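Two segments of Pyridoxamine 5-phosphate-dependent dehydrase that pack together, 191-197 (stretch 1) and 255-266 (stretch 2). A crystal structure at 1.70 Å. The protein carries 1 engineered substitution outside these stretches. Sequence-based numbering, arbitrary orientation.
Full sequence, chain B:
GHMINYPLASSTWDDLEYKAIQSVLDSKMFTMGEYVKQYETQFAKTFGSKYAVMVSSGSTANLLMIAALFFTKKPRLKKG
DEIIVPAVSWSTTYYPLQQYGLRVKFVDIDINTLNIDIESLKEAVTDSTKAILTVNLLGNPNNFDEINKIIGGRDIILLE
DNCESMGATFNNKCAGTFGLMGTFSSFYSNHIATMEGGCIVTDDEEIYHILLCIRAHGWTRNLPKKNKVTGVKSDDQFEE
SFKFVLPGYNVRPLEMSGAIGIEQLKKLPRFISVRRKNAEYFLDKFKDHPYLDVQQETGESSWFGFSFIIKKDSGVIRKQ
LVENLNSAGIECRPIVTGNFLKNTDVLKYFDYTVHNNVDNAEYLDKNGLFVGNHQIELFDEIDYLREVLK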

ATOM      1  N   HIS B 191      -6.764 -14.239  12.214  1.00 18.14           N
ATOM      2  CA  HIS B 191      -6.405 -15.619  12.528  1.00  8.89           C
ATOM      3  C   HIS B 191      -4.933 -15.777  12.865  1.00 17.80           C
ATOM      4  O   HIS B 191      -4.583 -16.518  13.753  1.00 15.69           O
ATOM      5  CB  HIS B 191      -6.830 -16.572  11.404  1.00 20.23           C
ATOM      6  CG  HIS B 191      -8.297 -16.797  11.403  1.00 17.15           C
ATOM      7  ND1 HIS B 191      -9.170 -16.000  10.685  1.00 14.50           N
ATOM      8  CD2 HIS B 191      -9.063 -17.609  12.166  1.00 10.81           C
ATOM      9  CE1 HIS B 191     -10.412 -16.380  10.945  1.00 12.22           C
ATOM     10  NE2 HIS B 191     -10.374 -17.326  11.870  1.00 12.45           N
ATOM     11  N   ILE B 192      -4.080 -15.116  12.106  1.00 10.94           N
ATOM     12  CA  ILE B 192      -2.629 -15.088  12.360  1.00 13.51           C
ATOM     13  C   ILE B 192      -2.248 -13.615  12.277  1.00 23.70           C
ATOM     14  O   ILE B 192      -2.998 -12.818  11.694  1.00  5.86           O
ATOM     15  CB  ILE B 192      -1.767 -15.936  11.366  1.00 10.47           C
ATOM     16  CG1 ILE B 192      -1.802 -15.378   9.935  1.00  5.68           C
ATOM     17  CG2 ILE B 192      -2.180 -17.377  11.456  1.00 10.16           C
ATOM     18  CD1 ILE B 192      -0.757 -16.052   8.981  1.00  4.64           C
ATOM     19  N   ALA B 193      -1.101 -13.243  12.848  1.00 11.00           N
ATOM     20  CA  ALA B 193      -0.743 -11.832  12.868  1.00  9.48           C
ATOM     21  C   ALA B 193       0.726 -11.564  12.626  1.00 13.35           C
ATOM     22  O   ALA B 193       1.570 -12.145  13.266  1.00  8.88           O
ATOM     23  CB  ALA B 193      -1.186 -11.249  14.205  1.00  5.28           C
ATOM     24  N   THR B 194       1.039 -10.686  11.674  1.00  8.13           N
ATOM     25  CA  THR B 194       2.417 -10.380  11.325  1.00  7.79           C
ATOM     26  C   THR B 194       2.574  -8.856  11.400  1.00  9.87           C
ATOM     27  O   THR B 194       3.275  -8.244  10.602  1.00 11.30           O
ATOM     28  CB  THR B 194       2.683 -10.846   9.876  1.00 15.52           C
ATOM     29  OG1 THR B 194       1.770 -10.180   8.985  1.00  8.56           O
ATOM     30  CG2 THR B 194       2.429 -12.315   9.767  1.00  5.15           C
ATOM     31  N   MET B 195       1.906  -8.251  12.369  1.00  7.10           N
ATOM     32  CA  MET B 195       1.864  -6.791  12.532  1.00  9.23           C
ATOM     33  C   MET B 195       0.837  -6.238  11.521  1.00 27.26           C
ATOM     34  O   MET B 195      -0.222  -5.789  11.932  1.00  5.48           O
ATOM     35  CB  MET B 195       3.270  -6.154  12.447  1.00  3.66           C
ATOM     36  CG  MET B 195       4.212  -6.807  13.437  1.00 10.84           C
ATOM     37  SD  MET B 195       5.770  -5.912  13.639  1.00 11.30           S
ATOM     38  CE  MET B 195       6.604  -6.454  12.256  1.00 11.15           C
ATOM     39  N   GLU B 196       1.136  -6.273  10.220  1.00  5.82           N
ATOM     40  CA  GLU B 196       0.174  -5.978   9.173  1.00  5.57           C
ATOM     41  C   GLU B 196       0.604  -7.040   8.154  1.00 15.04           C
ATOM     42  O   GLU B 196       1.749  -7.523   8.216  1.00  6.51           O
ATOM     43  CB  GLU B 196       0.369  -4.572   8.570  1.00 11.75           C
ATOM     44  CG  GLU B 196      -0.059  -3.425   9.478  1.00 16.40           C
ATOM     45  CD  GLU B 196      -1.455  -2.897   9.243  1.00 15.73           C
ATOM     46  OE1 GLU B 196      -2.269  -3.469   8.477  1.00  9.59           O
ATOM     47  OE2 GLU B 196      -1.755  -1.888   9.875  1.00 14.88           O
ATOM     48  N   GLY B 197      -0.265  -7.398   7.210  1.00  9.55           N
ATOM     49  CA  GLY B 197       0.175  -8.348   6.206  1.00  1.70           C
ATOM     50  C   GLY B 197      -1.050  -8.823   5.431  1.00  1.00           C
ATOM     51  O   GLY B 197      -2.143  -8.879   5.988  1.00  7.33           O
ATOM     52  N   GLU B 255      10.443  -7.892   5.646  1.00 11.69           N
ATOM     53  CA  GLU B 255      11.017  -9.215   5.892  1.00 10.69           C
ATOM     54  C   GLU B 255      10.601  -9.803   7.270  1.00  8.11           C
ATOM     55  O   GLU B 255      10.438 -11.019   7.459  1.00 14.21           O
ATOM     56  CB  GLU B 255      12.530  -9.136   5.761  1.00 10.27           C
ATOM     57  CG  GLU B 255      13.129 -10.472   5.825  1.00 23.59           C
ATOM     58  CD  GLU B 255      13.076 -11.284   4.529  1.00 16.50           C
ATOM     59  OE1 GLU B 255      12.088 -11.269   3.739  1.00 11.05           O
ATOM     60  OE2 GLU B 255      14.052 -12.021   4.317  1.00 28.11           O
ATOM     61  N   MET B 256      10.413  -8.919   8.252  1.00 10.79           N
ATOM     62  CA  MET B 256      10.004  -9.344   9.568  1.00 16.62           C
ATOM     63  C   MET B 256       8.632  -9.990   9.511  1.00 10.43           C
ATOM     64  O   MET B 256       8.378 -10.968  10.228  1.00 11.58           O
ATOM     65  CB  MET B 256       9.937  -8.140  10.506  1.00 11.78           C
ATOM     66  CG  MET B 256      11.276  -7.815  11.131  1.00  9.70           C
ATOM     67  SD  MET B 256      10.892  -6.341  12.060  1.00 16.35           S
ATOM     68  CE  MET B 256      12.469  -5.769  12.653  1.00 15.75           C
ATOM     69  N   SER B 257       7.740  -9.417   8.705  1.00  7.19           N
ATOM     70  CA  SER B 257       6.399  -9.968   8.625  1.00  7.74           C
ATOM     71  C   SER B 257       6.412 -11.400   8.095  1.00 11.87           C
ATOM     72  O   SER B 257       5.635 -12.238   8.526  1.00 13.60           O
ATOM     73  CB  SER B 257       5.476  -9.102   7.807  1.00  5.39           C
ATOM     74  OG  SER B 257       5.152  -7.944   8.556  1.00 14.11           O
ATOM     75  N   GLY B 258       7.270 -11.660   7.127  1.00  8.88           N
ATOM     76  CA  GLY B 258       7.382 -12.991   6.542  1.00  4.22           C
ATOM     77  C   GLY B 258       7.970 -13.953   7.596  1.00  4.88           C
ATOM     78  O   GLY B 258       7.501 -15.064   7.748  1.00  8.17           O
ATOM     79  N   ALA B 259       8.923 -13.503   8.398  1.00  8.00           N
ATOM     80  CA  ALA B 259       9.507 -14.379   9.403  1.00  8.88           C
ATOM     81  C   ALA B 259       8.491 -14.759  10.448  1.00 25.15           C
ATOM     82  O   ALA B 259       8.367 -15.927  10.812  1.00 12.30           O
ATOM     83  CB  ALA B 259      10.762 -13.781  10.040  1.00 12.45           C
ATOM     84  N   ILE B 260       7.773 -13.752  10.927  1.00 11.50           N
ATOM     85  CA  ILE B 260       6.777 -13.956  11.940  1.00 11.25           C
ATOM     86  C   ILE B 260       5.749 -14.918  11.339  1.00  5.58           C
ATOM     87  O   ILE B 260       5.232 -15.828  12.036  1.00 15.63           O
ATOM     88  CB  ILE B 260       6.055 -12.632  12.284  1.00 12.75           C
ATOM     89  CG1 ILE B 260       6.998 -11.650  12.993  1.00  5.83           C
ATOM     90  CG2 ILE B 260       4.811 -12.899  13.102  1.00  7.78           C
ATOM     91  CD1 ILE B 260       6.614 -10.156  12.928  1.00  7.04           C
ATOM     92  N   GLY B 261       5.377 -14.657  10.082  1.00  7.36           N
ATOM     93  CA  GLY B 261       4.299 -15.449   9.473  1.00  6.69           C
ATOM     94  C   GLY B 261       4.583 -16.950   9.444  1.00 11.52           C
ATOM     95  O   GLY B 261       3.676 -17.771   9.543  1.00 13.75           O
ATOM     96  N   ILE B 262       5.841 -17.302   9.224  1.00 11.64           N
ATOM     97  CA  ILE B 262       6.209 -18.712   9.113  1.00  9.01           C
ATOM     98  C   ILE B 262       5.902 -19.420  10.425  1.00  6.05           C
ATOM     99  O   ILE B 262       5.422 -20.546  10.435  1.00 14.96           O
ATOM    100  CB  ILE B 262       7.718 -18.796   8.891  1.00  8.33           C
ATOM    101  CG1 ILE B 262       8.026 -18.413   7.436  1.00 13.18           C
ATOM    102  CG2 ILE B 262       8.247 -20.146   9.376  1.00 13.49           C
ATOM    103  CD1 ILE B 262       9.457 -17.825   7.203  1.00 19.08           C
ATOM    104  N   GLU B 263       6.147 -18.695  11.519  1.00 10.98           N
ATOM    105  CA  GLU B 263       5.981 -19.243  12.850  1.00  3.71           C
ATOM    106  C   GLU B 263       4.499 -19.399  13.032  1.00 25.69           C
ATOM    107  O   GLU B 263       4.062 -20.420  13.518  1.00 23.85           O
ATOM    108  CB  GLU B 263       6.564 -18.299  13.909  1.00  5.79           C
ATOM    109  CG  GLU B 263       8.089 -18.215  13.900  1.00 18.36           C
ATOM    110  CD  GLU B 263       8.796 -19.569  13.792  1.00 44.09           C
ATOM    111  OE1 GLU B 263       8.257 -20.618  14.224  1.00 15.94           O
ATOM    112  OE2 GLU B 263       9.936 -19.578  13.288  1.00 44.76           O
ATOM    113  N   GLN B 264       3.743 -18.384  12.618  1.00 18.17           N
ATOM    114  CA  GLN B 264       2.276 -18.356  12.749  1.00  8.31           C
ATOM    115  C   GLN B 264       1.601 -19.518  12.011  1.00 16.29           C
ATOM    116  O   GLN B 264       0.691 -20.139  12.540  1.00  9.67           O
ATOM    117  CB  GLN B 264       1.728 -16.994  12.276  1.00 19.28           C
ATOM    118  CG  GLN B 264       2.061 -15.809  13.200  1.00 14.58           C
ATOM    119  CD  GLN B 264       1.265 -15.792  14.497  1.00 13.76           C
ATOM    120  OE1 GLN B 264       0.147 -15.276  14.543  1.00  8.64           O
ATOM    121  NE2 GLN B 264       1.847 -16.349  15.569  1.00  9.28           N
ATOM    122  N   LEU B 265       2.043 -19.809  10.791  1.00  8.70           N
ATOM    123  CA  LEU B 265       1.480 -20.890   9.997  1.00 14.65           C
ATOM    124  C   LEU B 265       1.608 -22.218  10.756  1.00 16.19           C
ATOM    125  O   LEU B 265       0.748 -23.082  10.655  1.00 14.01           O
ATOM    126  CB  LEU B 265       2.130 -20.995   8.606  1.00 20.89           C
ATOM    127  CG  LEU B 265       1.825 -19.837   7.624  1.00 16.59           C
ATOM    128  CD1 LEU B 265       2.449 -19.976   6.263  1.00  7.37           C
ATOM    129  CD2 LEU B 265       0.339 -19.678   7.379  1.00 12.17           C
ATOM    130  N   LYS B 266       2.674 -22.392  11.525  1.00 16.62           N
ATOM    131  CA  LYS B 266       2.758 -23.648  12.231  1.00 13.77           C
ATOM    132  C   LYS B 266       1.719 -23.757  13.321  1.00 29.82           C
ATOM    133  O   LYS B 266       1.250 -24.857  13.635  1.00 13.41           O
ATOM    134  CB  LYS B 266       4.136 -23.848  12.808  1.00  9.66           C
ATOM    135  CG  LYS B 266       5.214 -23.575  11.797  1.00  9.62           C
ATOM    136  CD  LYS B 266       6.539 -23.528  12.500  1.00 13.28           C
ATOM    137  CE  LYS B 266       7.659 -23.937  11.585  1.00 19.23           C
ATOM    138  NZ  LYS B 266       8.982 -23.819  12.235  1.00 16.18           N
TER

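A segment without regular secondary structure has backbone groups that no helix or sheet satisfies, and a neighbouring helix can supply the missing partners from its side chains. The contact between 191-197 and the helix 255-266 of this dehydrase illustrates the principle. His-191 stands apart from the helix, its side chain leading away, and the contact begins at Ile-192. Its CA-to-CB bond points toward the helix, and its CD1 meets Leu-265 CD2 at 4.1 Å, an apolar contact beside the point where the chain comes within reach of Gln-264.

The next residue, Ala-193, turns its methyl group away and engages the helix through its backbone. Its N donates a hydrogen bond to Gln-264 OE1 (2.9 Å, with an angle of 158° at the hydrogen), while its carbonyl O lies 3.3 Å from Ile-260 CG2. Thr-194 then points back toward the helix. Here its CG2 rests 3.7 Å from Gly-261 CA, a close approach over a residue with no side chain; an ideal CB on Gly-261 would lie 3.5 Å from that same methyl carbon. The backbone of Thr-194 is served as well, since Ser-257 OG donates a hydrogen bond to Thr-194 O at 2.8 Å. Two helix side chains thus hold the loop by its main chain, one accepting and one donating.

Met-195, with a positive phi of 79°, sets off sideways, but its end comes nearer: CE reaches Ile-260 CD1 at 3.8 Å and Met-256 CB at 4.1 Å. Glu-196 points its side chain away, yet its carbonyl O accepts a 2.8 Å hydrogen bond from Thr-194 OG1, bracing the loop internally. At Gly-197 the backbone angles themselves call for glycine, and an ideal CB would clash with Thr-194 OG1 at 2.4 Å.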